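Local coordinates for MGS-M4 (Unidentified, PDB 4Q3M), which probably reduces aldehydes or ketones with a nicotinamide cofactor, as a TIM-barrel aldo-keto reductase whose natural substrate is unknown, at residues 56-61 with 66-71; 8-13 with 97-102. All coordinates share one frame; numbering follows the deposited sequence.

Contact 1. Residues 56-61 with 66-71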
ATOM      1  N   ARG A  56      26.428  -4.737  22.585  1.00 64.81           N
ATOM      2  CA  ARG A  56      27.509  -4.382  23.499  1.00 69.18           C
ATOM      3  C   ARG A  56      27.167  -3.143  24.318  1.00 67.88           C
ATOM      4  O   ARG A  56      27.645  -2.981  25.440  1.00 69.84           O
ATOM      5  CB  ARG A  56      28.813  -4.162  22.728  1.00 76.29           C
ATOM      6  CG  ARG A  56      29.408  -5.438  22.162  1.00 84.60           C
ATOM      7  CD  ARG A  56      30.725  -5.175  21.453  1.00 94.50           C
ATOM      8  NE  ARG A  56      31.269  -6.392  20.857  1.00101.11           N
ATOM      9  CZ  ARG A  56      30.875  -6.887  19.690  1.00100.73           C
ATOM     10  NH1 ARG A  56      29.932  -6.268  18.996  1.00 94.69           N
ATOM     11  NH2 ARG A  56      31.419  -8.000  19.216  1.00104.78           N
ATOM     12  N   ALA A  57      26.339  -2.271  23.752  1.00 67.83           N
ATOM     13  CA  ALA A  57      25.882  -1.084  24.465  1.00 73.80           C
ATOM     14  C   ALA A  57      24.958  -1.480  25.609  1.00 77.92           C
ATOM     15  O   ALA A  57      24.887  -0.798  26.632  1.00 82.93           O
ATOM     16  CB  ALA A  57      25.180  -0.130  23.516  1.00 72.56           C
ATOM     17  N   ILE A  58      24.252  -2.592  25.425  1.00 72.86           N
ATOM     18  CA  ILE A  58      23.348  -3.112  26.443  1.00 68.46           C
ATOM     19  C   ILE A  58      24.130  -3.718  27.608  1.00 70.02           C
ATOM     20  O   ILE A  58      23.754  -3.553  28.769  1.00 71.07           O
ATOM     21  CB  ILE A  58      22.391  -4.165  25.845  1.00 65.75           C
ATOM     22  CG1 ILE A  58      21.489  -3.516  24.793  1.00 66.71           C
ATOM     23  CG2 ILE A  58      21.545  -4.809  26.932  1.00 65.23           C
ATOM     24  CD1 ILE A  58      20.560  -4.485  24.098  1.00 64.14           C
ATOM     25  N   LYS A  59      25.222  -4.407  27.295  1.00 69.04           N
ATOM     26  CA  LYS A  59      26.071  -5.003  28.323  1.00 73.73           C
ATOM     27  C   LYS A  59      26.716  -3.949  29.219  1.00 75.05           C
ATOM     28  O   LYS A  59      26.650  -4.038  30.445  1.00 79.52           O
ATOM     29  CB  LYS A  59      27.167  -5.865  27.689  1.00 77.71           C
ATOM     30  CG  LYS A  59      26.707  -7.230  27.205  1.00 77.99           C
ATOM     31  CD  LYS A  59      27.898  -8.162  27.022  1.00 82.28           C
ATOM     32  CE  LYS A  59      27.486  -9.474  26.373  1.00 82.92           C
ATOM     33  NZ  LYS A  59      26.399 -10.153  27.131  1.00 82.53           N
ATOM     34  N   ASP A  60      27.334  -2.950  28.599  1.00 74.97           N
ATOM     35  CA  ASP A  60      28.124  -1.960  29.324  1.00 81.82           C
ATOM     36  C   ASP A  60      27.272  -0.917  30.048  1.00 81.56           C
ATOM     37  O   ASP A  60      27.805  -0.030  30.715  1.00 82.21           O
ATOM     38  CB  ASP A  60      29.085  -1.255  28.363  1.00 84.23           C
ATOM     39  CG  ASP A  60      30.123  -2.193  27.782  1.00 87.09           C
ATOM     40  OD1 ASP A  60      30.387  -3.249  28.394  1.00 89.96           O
ATOM     41  OD2 ASP A  60      30.677  -1.873  26.708  1.00 85.70           O
ATOM     42  N   SER A  61      25.953  -1.026  29.924  1.00 78.83           N
ATOM     43  CA  SER A  61      25.048  -0.040  30.509  1.00 79.83           C
ATOM     44  C   SER A  61      24.811  -0.273  31.999  1.00 86.31           C
ATOM     45  O   SER A  61      24.220   0.571  32.676  1.00 88.07           O
ATOM     46  CB  SER A  61      23.709  -0.046  29.771  1.00 73.81           C
ATOM     47  OG  SER A  61      23.009  -1.257  29.999  1.00 72.01           O
ATOM     48  N   GLU A  66      16.935  -8.427  31.842  1.00 72.07           N
ATOM     49  CA  GLU A  66      15.500  -8.704  31.820  1.00 73.35           C
ATOM     50  C   GLU A  66      14.637  -7.448  31.920  1.00 69.37           C
ATOM     51  O   GLU A  66      13.413  -7.525  31.820  1.00 69.63           O
ATOM     52  CB  GLU A  66      15.127  -9.668  32.947  1.00 83.05           C
ATOM     53  CG  GLU A  66      15.277 -11.133  32.578  1.00 92.66           C
ATOM     54  CD  GLU A  66      14.476 -12.045  33.483  1.00102.09           C
ATOM     55  OE1 GLU A  66      14.277 -11.691  34.664  1.00105.40           O
ATOM     56  OE2 GLU A  66      14.038 -13.117  33.010  1.00104.52           O
ATOM     57  N   GLU A  67      15.268  -6.297  32.116  1.00 67.03           N
ATOM     58  CA  GLU A  67      14.534  -5.043  32.199  1.00 66.38           C
ATOM     59  C   GLU A  67      14.669  -4.245  30.906  1.00 62.88           C
ATOM     60  O   GLU A  67      14.198  -3.112  30.811  1.00 62.33           O
ATOM     61  CB  GLU A  67      15.016  -4.219  33.395  1.00 67.14           C
ATOM     62  CG  GLU A  67      15.438  -5.070  34.583  1.00 71.63           C
ATOM     63  CD  GLU A  67      15.582  -4.269  35.863  1.00 72.71           C
ATOM     64  OE1 GLU A  67      15.713  -3.029  35.780  1.00 69.08           O
ATOM     65  OE2 GLU A  67      15.569  -4.881  36.952  1.00 75.88           O
ATOM     66  N   ILE A  68      15.310  -4.849  29.911  1.00 57.60           N
ATOM     67  CA  ILE A  68      15.464  -4.223  28.603  1.00 54.74           C
ATOM     68  C   ILE A  68      14.828  -5.073  27.505  1.00 51.81           C
ATOM     69  O   ILE A  68      15.181  -6.238  27.323  1.00 47.96           O
ATOM     70  CB  ILE A  68      16.945  -3.982  28.258  1.00 53.55           C
ATOM     71  CG1 ILE A  68      17.614  -3.126  29.334  1.00 52.67           C
ATOM     72  CG2 ILE A  68      17.074  -3.324  26.892  1.00 49.82           C
ATOM     73  CD1 ILE A  68      19.074  -2.839  29.063  1.00 54.35           C
ATOM     74  N   PHE A  69      13.890  -4.476  26.778  1.00 50.74           N
ATOM     75  CA  PHE A  69      13.196  -5.158  25.691  1.00 45.27           C
ATOM     76  C   PHE A  69      13.995  -5.045  24.397  1.00 45.51           C
ATOM     77  O   PHE A  69      14.182  -3.949  23.870  1.00 36.22           O
ATOM     78  CB  PHE A  69      11.794  -4.569  25.508  1.00 45.90           C
ATOM     79  CG  PHE A  69      10.860  -5.443  24.718  1.00 43.83           C
ATOM     80  CD1 PHE A  69      10.896  -5.452  23.333  1.00 40.36           C
ATOM     81  CD2 PHE A  69       9.932  -6.243  25.363  1.00 47.01           C
ATOM     82  CE1 PHE A  69      10.032  -6.251  22.610  1.00 38.33           C
ATOM     83  CE2 PHE A  69       9.065  -7.045  24.643  1.00 45.19           C
ATOM     84  CZ  PHE A  69       9.116  -7.047  23.264  1.00 39.16           C
ATOM     85  N   VAL A  70      14.465  -6.178  23.886  1.00 45.45           N
ATOM     86  CA  VAL A  70      15.261  -6.184  22.663  1.00 41.56           C
ATOM     87  C   VAL A  70      14.525  -6.859  21.511  1.00 40.03           C
ATOM     88  O   VAL A  70      14.165  -8.034  21.592  1.00 39.44           O
ATOM     89  CB  VAL A  70      16.613  -6.891  22.871  1.00 43.21           C
ATOM     90  CG1 VAL A  70      17.445  -6.823  21.597  1.00 37.79           C
ATOM     91  CG2 VAL A  70      17.362  -6.268  24.036  1.00 47.52           C
ATOM     92  N   THR A  71      14.308  -6.105  20.439  1.00 41.69           N
ATOM     93  CA  THR A  71      13.663  -6.634  19.246  1.00 42.28           C
ATOM     94  C   THR A  71      14.613  -6.628  18.057  1.00 43.11           C
ATOM     95  O   THR A  71      15.215  -5.602  17.740  1.00 43.86           O
ATOM     96  CB  THR A  71      12.404  -5.827  18.871  1.00 46.87           C
ATOM     97  OG1 THR A  71      11.457  -5.883  19.943  1.00 50.41           O
ATOM     98  CG2 THR A  71      11.763  -6.387  17.608  1.00 48.32           C
TER

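Contact 2. Residues 8-13 with 97-102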
ATOM      1  N   ASN A   8       0.280 -13.001  24.822  1.00 59.63           N
ATOM      2  CA  ASN A   8       0.858 -14.038  25.670  1.00 48.14           C
ATOM      3  C   ASN A   8       1.234 -13.486  27.042  1.00 50.88           C
ATOM      4  O   ASN A   8       2.066 -14.062  27.745  1.00 53.93           O
ATOM      5  CB  ASN A   8       2.082 -14.661  24.999  1.00 47.67           C
ATOM      6  CG  ASN A   8       3.241 -13.689  24.878  1.00 45.80           C
ATOM      7  OD1 ASN A   8       3.045 -12.477  24.809  1.00 52.70           O
ATOM      8  ND2 ASN A   8       4.457 -14.221  24.851  1.00 47.08           N
ATOM      9  N   ASN A   9       0.616 -12.360  27.396  1.00 51.28           N
ATOM     10  CA  ASN A   9       0.815 -11.688  28.683  1.00 53.38           C
ATOM     11  C   ASN A   9       2.231 -11.153  28.888  1.00 52.99           C
ATOM     12  O   ASN A   9       2.602 -10.782  30.002  1.00 57.13           O
ATOM     13  CB  ASN A   9       0.455 -12.625  29.841  1.00 58.97           C
ATOM     14  CG  ASN A   9      -0.937 -13.209  29.708  1.00 60.02           C
ATOM     15  OD1 ASN A   9      -1.875 -12.521  29.306  1.00 58.03           O
ATOM     16  ND2 ASN A   9      -1.076 -14.486  30.043  1.00 63.58           N
ATOM     17  N   TYR A  10       3.017 -11.102  27.817  1.00 49.43           N
ATOM     18  CA  TYR A  10       4.375 -10.576  27.908  1.00 49.05           C
ATOM     19  C   TYR A  10       4.372  -9.065  27.696  1.00 56.58           C
ATOM     20  O   TYR A  10       3.839  -8.569  26.704  1.00 43.58           O
ATOM     21  CB  TYR A  10       5.291 -11.256  26.889  1.00 52.86           C
ATOM     22  CG  TYR A  10       6.763 -11.071  27.178  1.00 54.95           C
ATOM     23  CD1 TYR A  10       7.406 -11.854  28.128  1.00 52.44           C
ATOM     24  CD2 TYR A  10       7.512 -10.115  26.502  1.00 45.63           C
ATOM     25  CE1 TYR A  10       8.752 -11.692  28.399  1.00 53.72           C
ATOM     26  CE2 TYR A  10       8.859  -9.945  26.767  1.00 51.94           C
ATOM     27  CZ  TYR A  10       9.473 -10.735  27.716  1.00 50.77           C
ATOM     28  OH  TYR A  10      10.813 -10.571  27.983  1.00 52.29           O
ATOM     29  N   GLU A  11       4.968  -8.339  28.636  1.00 48.89           N
ATOM     30  CA  GLU A  11       4.956  -6.882  28.593  1.00 54.78           C
ATOM     31  C   GLU A  11       5.947  -6.324  27.578  1.00 56.07           C
ATOM     32  O   GLU A  11       7.006  -6.904  27.334  1.00 44.41           O
ATOM     33  CB  GLU A  11       5.251  -6.304  29.979  1.00 57.33           C
ATOM     34  CG  GLU A  11       4.138  -6.530  30.987  1.00 55.78           C
ATOM     35  CD  GLU A  11       4.436  -5.909  32.336  1.00 69.57           C
ATOM     36  OE1 GLU A  11       5.564  -5.405  32.523  1.00 68.96           O
ATOM     37  OE2 GLU A  11       3.542  -5.922  33.208  1.00 73.96           O
ATOM     38  N   MET A  12       5.585  -5.188  26.992  1.00 54.99           N
ATOM     39  CA  MET A  12       6.408  -4.531  25.988  1.00 52.63           C
ATOM     40  C   MET A  12       6.318  -3.019  26.154  1.00 51.90           C
ATOM     41  O   MET A  12       5.237  -2.446  26.014  1.00 49.96           O
ATOM     42  CB  MET A  12       5.968  -4.943  24.582  1.00 48.30           C
ATOM     43  CG  MET A  12       6.774  -4.320  23.454  1.00 44.13           C
ATOM     44  SD  MET A  12       6.097  -4.740  21.834  1.00 42.48           S
ATOM     45  CE  MET A  12       7.330  -4.026  20.751  1.00 33.07           C
ATOM     46  N   PRO A  13       7.451  -2.373  26.474  1.00 53.73           N
ATOM     47  CA  PRO A  13       7.507  -0.913  26.612  1.00 54.11           C
ATOM     48  C   PRO A  13       6.934  -0.213  25.384  1.00 51.76           C
ATOM     49  O   PRO A  13       7.418  -0.430  24.272  1.00 50.81           O
ATOM     50  CB  PRO A  13       9.004  -0.634  26.761  1.00 50.76           C
ATOM     51  CG  PRO A  13       9.546  -1.878  27.375  1.00 51.63           C
ATOM     52  CD  PRO A  13       8.748  -3.003  26.773  1.00 51.64           C
ATOM     53  N   LEU A  97      23.351 -11.744  23.398  1.00 64.62           N
ATOM     54  CA  LEU A  97      22.284 -12.278  24.228  1.00 67.13           C
ATOM     55  C   LEU A  97      22.167 -13.750  23.898  1.00 72.87           C
ATOM     56  O   LEU A  97      22.749 -14.194  22.919  1.00 73.97           O
ATOM     57  CB  LEU A  97      20.961 -11.574  23.935  1.00 64.20           C
ATOM     58  CG  LEU A  97      20.992 -10.053  23.790  1.00 60.60           C
ATOM     59  CD1 LEU A  97      19.694  -9.567  23.173  1.00 56.43           C
ATOM     60  CD2 LEU A  97      21.239  -9.377  25.125  1.00 60.20           C
ATOM     61  N   ASP A  98      21.417 -14.503  24.696  1.00 76.29           N
ATOM     62  CA  ASP A  98      20.967 -15.830  24.275  1.00 78.94           C
ATOM     63  C   ASP A  98      19.487 -16.052  24.595  1.00 70.25           C
ATOM     64  O   ASP A  98      19.036 -17.186  24.759  1.00 68.98           O
ATOM     65  CB  ASP A  98      21.844 -16.940  24.870  1.00 91.72           C
ATOM     66  CG  ASP A  98      22.963 -17.379  23.917  1.00100.84           C
ATOM     67  OD1 ASP A  98      23.230 -16.689  22.912  1.00102.22           O
ATOM     68  OD2 ASP A  98      23.586 -18.430  24.173  1.00103.84           O
ATOM     69  N   TYR A  99      18.747 -14.949  24.693  1.00 64.69           N
ATOM     70  CA  TYR A  99      17.298 -14.954  24.505  1.00 56.98           C
ATOM     71  C   TYR A  99      16.900 -13.582  23.968  1.00 53.69           C
ATOM     72  O   TYR A  99      17.499 -12.570  24.332  1.00 54.46           O
ATOM     73  CB  TYR A  99      16.536 -15.285  25.799  1.00 57.23           C
ATOM     74  CG  TYR A  99      16.259 -14.114  26.723  1.00 54.03           C
ATOM     75  CD1 TYR A  99      15.103 -13.347  26.586  1.00 49.15           C
ATOM     76  CD2 TYR A  99      17.132 -13.797  27.755  1.00 54.61           C
ATOM     77  CE1 TYR A  99      14.844 -12.284  27.433  1.00 50.73           C
ATOM     78  CE2 TYR A  99      16.879 -12.738  28.609  1.00 53.10           C
ATOM     79  CZ  TYR A  99      15.735 -11.985  28.444  1.00 52.52           C
ATOM     80  OH  TYR A  99      15.482 -10.930  29.292  1.00 51.25           O
ATOM     81  N   ILE A 100      15.901 -13.552  23.092  1.00 48.81           N
ATOM     82  CA  ILE A 100      15.450 -12.304  22.484  1.00 43.33           C
ATOM     83  C   ILE A 100      13.996 -12.035  22.858  1.00 42.51           C
ATOM     84  O   ILE A 100      13.171 -12.945  22.853  1.00 44.82           O
ATOM     85  CB  ILE A 100      15.614 -12.342  20.949  1.00 42.64           C
ATOM     86  CG1 ILE A 100      17.097 -12.303  20.583  1.00 48.75           C
ATOM     87  CG2 ILE A 100      14.898 -11.176  20.290  1.00 43.14           C
ATOM     88  CD1 ILE A 100      17.375 -12.442  19.106  1.00 50.64           C
ATOM     89  N   ASP A 101      13.689 -10.786  23.196  1.00 42.62           N
ATOM     90  CA  ASP A 101      12.346 -10.420  23.632  1.00 44.53           C
ATOM     91  C   ASP A 101      11.319 -10.552  22.510  1.00 47.13           C
ATOM     92  O   ASP A 101      10.250 -11.131  22.703  1.00 47.09           O
ATOM     93  CB  ASP A 101      12.339  -8.994  24.183  1.00 41.98           C
ATOM     94  CG  ASP A 101      13.253  -8.829  25.382  1.00 46.39           C
ATOM     95  OD1 ASP A 101      12.805  -9.101  26.516  1.00 45.27           O
ATOM     96  OD2 ASP A 101      14.421  -8.429  25.190  1.00 46.75           O
ATOM     97  N   LEU A 102      11.647 -10.016  21.338  1.00 45.48           N
ATOM     98  CA  LEU A 102      10.732 -10.054  20.203  1.00 42.21           C
ATOM     99  C   LEU A 102      11.472 -10.321  18.896  1.00 42.05           C
ATOM    100  O   LEU A 102      12.509  -9.717  18.623  1.00 47.68           O
ATOM    101  CB  LEU A 102       9.950  -8.742  20.108  1.00 41.00           C
ATOM    102  CG  LEU A 102       8.943  -8.591  18.965  1.00 38.36           C
ATOM    103  CD1 LEU A 102       7.898  -9.694  19.008  1.00 34.79           C
ATOM    104  CD2 LEU A 102       8.282  -7.222  19.016  1.00 39.97           C
TER

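Contact 1. Residues 56-61 with 66-71
The hydroxyl OG of Ser61 lies 2.7 Å from the backbone oxygen O of Ile58 and donates to it. The donor stands 35° out of the carbonyl plane, so the bond does not follow a lone pair of the oxygen. The same OG also takes a weak hydrogen bond from the backbone N of Ile63, which ties the turn after helix 51-59 together. Across the contact, this hydroxyl comes 4.3 Å from CD1 of Ile68, a loose polar-to-methyl approach at the margin of the contact.

The remaining contacts across the two segments are apolar. Ile58 reaches across with two different branches: its CG2 methyl meets CD1 of Ile68 at 3.8 Å, while its CD1 meets CG2 of Val70 at 3.7 Å. The split follows from the first torsion of Ile58, with CG1 beside the backbone N (chi1 -64°) and CG2 anti to it. Ile58 and Ile68 slide past one another in opposite directions, whereas Ile58 and Val70 cross obliquely. Ile68 also touches Leu35 of helix 26-37, so this one side chain contacts both helix 26-37 and helix 51-59.

With helix 51-59 laid by its last turn on the start of strand 69-74, this is the helix-to-strand packing of a beta-alpha-beta unit (strand 41-43, helix 51-59, strand 69-74) in the outer shell of a TIM barrel.

Contact 2. Residues 8-13 with 97-102
Tyr10 and Asp101 meet at about a right angle, the phenol pointing its hydroxyl at the carboxylate. Tyr10 OH donates to OD1 of Asp101 across 2.9 Å. OD1 lies at the ring edge, in the plane of the ring, and receives the bond on its anti lone pair, the one facing away from OD2. The ring and carboxylate planes are turned 39° apart. With CG anti to the backbone N (chi1 -163°), this torsion carries the Tyr10 ring across to the segment 97-102, and the same hydroxyl approaches the edge of the Tyr99 ring, 4.4 Å from CE1.

Asp101 uses its other oxygen elsewhere: OD2 accepts from the backbone N of Val70 and forms a salt bridge with NH2 of Arg65. The carboxylate is therefore held through both oxygens, and the arginine would be expected to favour its ionised form. A phenylalanine in place of Tyr10 would probably leave OD1 of Asp101 without this donor and the ring freer to shift against Lys131 and Phe69.

Alongside the polar pair, the fully extended Met12 chain brings its terminal CE to CD2 of Leu102 at 3.8 Å. The Phe69 side chain touches Tyr10, Met12 and Leu102, so it bridges the two parts of the contact. Strand 11-13 pairs with strand 3-5, and Leu102 begins strand 102-105; the arrangement matches the N-terminal beta-hairpin that closes the bottom of the barrel in aldo-keto reductases.

Overall arrangement
Both contacts are largely buried. Contact 1 includes the start of strand 69-74, while contact 2 only borders that strand, through Phe69 and the Asp101 link to Val70. Contact 1 packs a helix on the strand mainly through methyl groups, with the Ser61 hydroxyl at the side, within one local beta-alpha-beta unit. Contact 2 joins segments 84 residues apart at the entry to strand 102-105; it mixes a hydroxyl-to-carboxylate bond with apolar packing, and Tyr10 and Tyr99 remain partly exposed. Contact 1 is nested in the loop that contact 2 closes, and their centres lie about 12 Å apart. They meet at the Asp101 carboxylate, and Val70 O and Leu102 N form a probable hydrogen bond between neighbouring parallel strands.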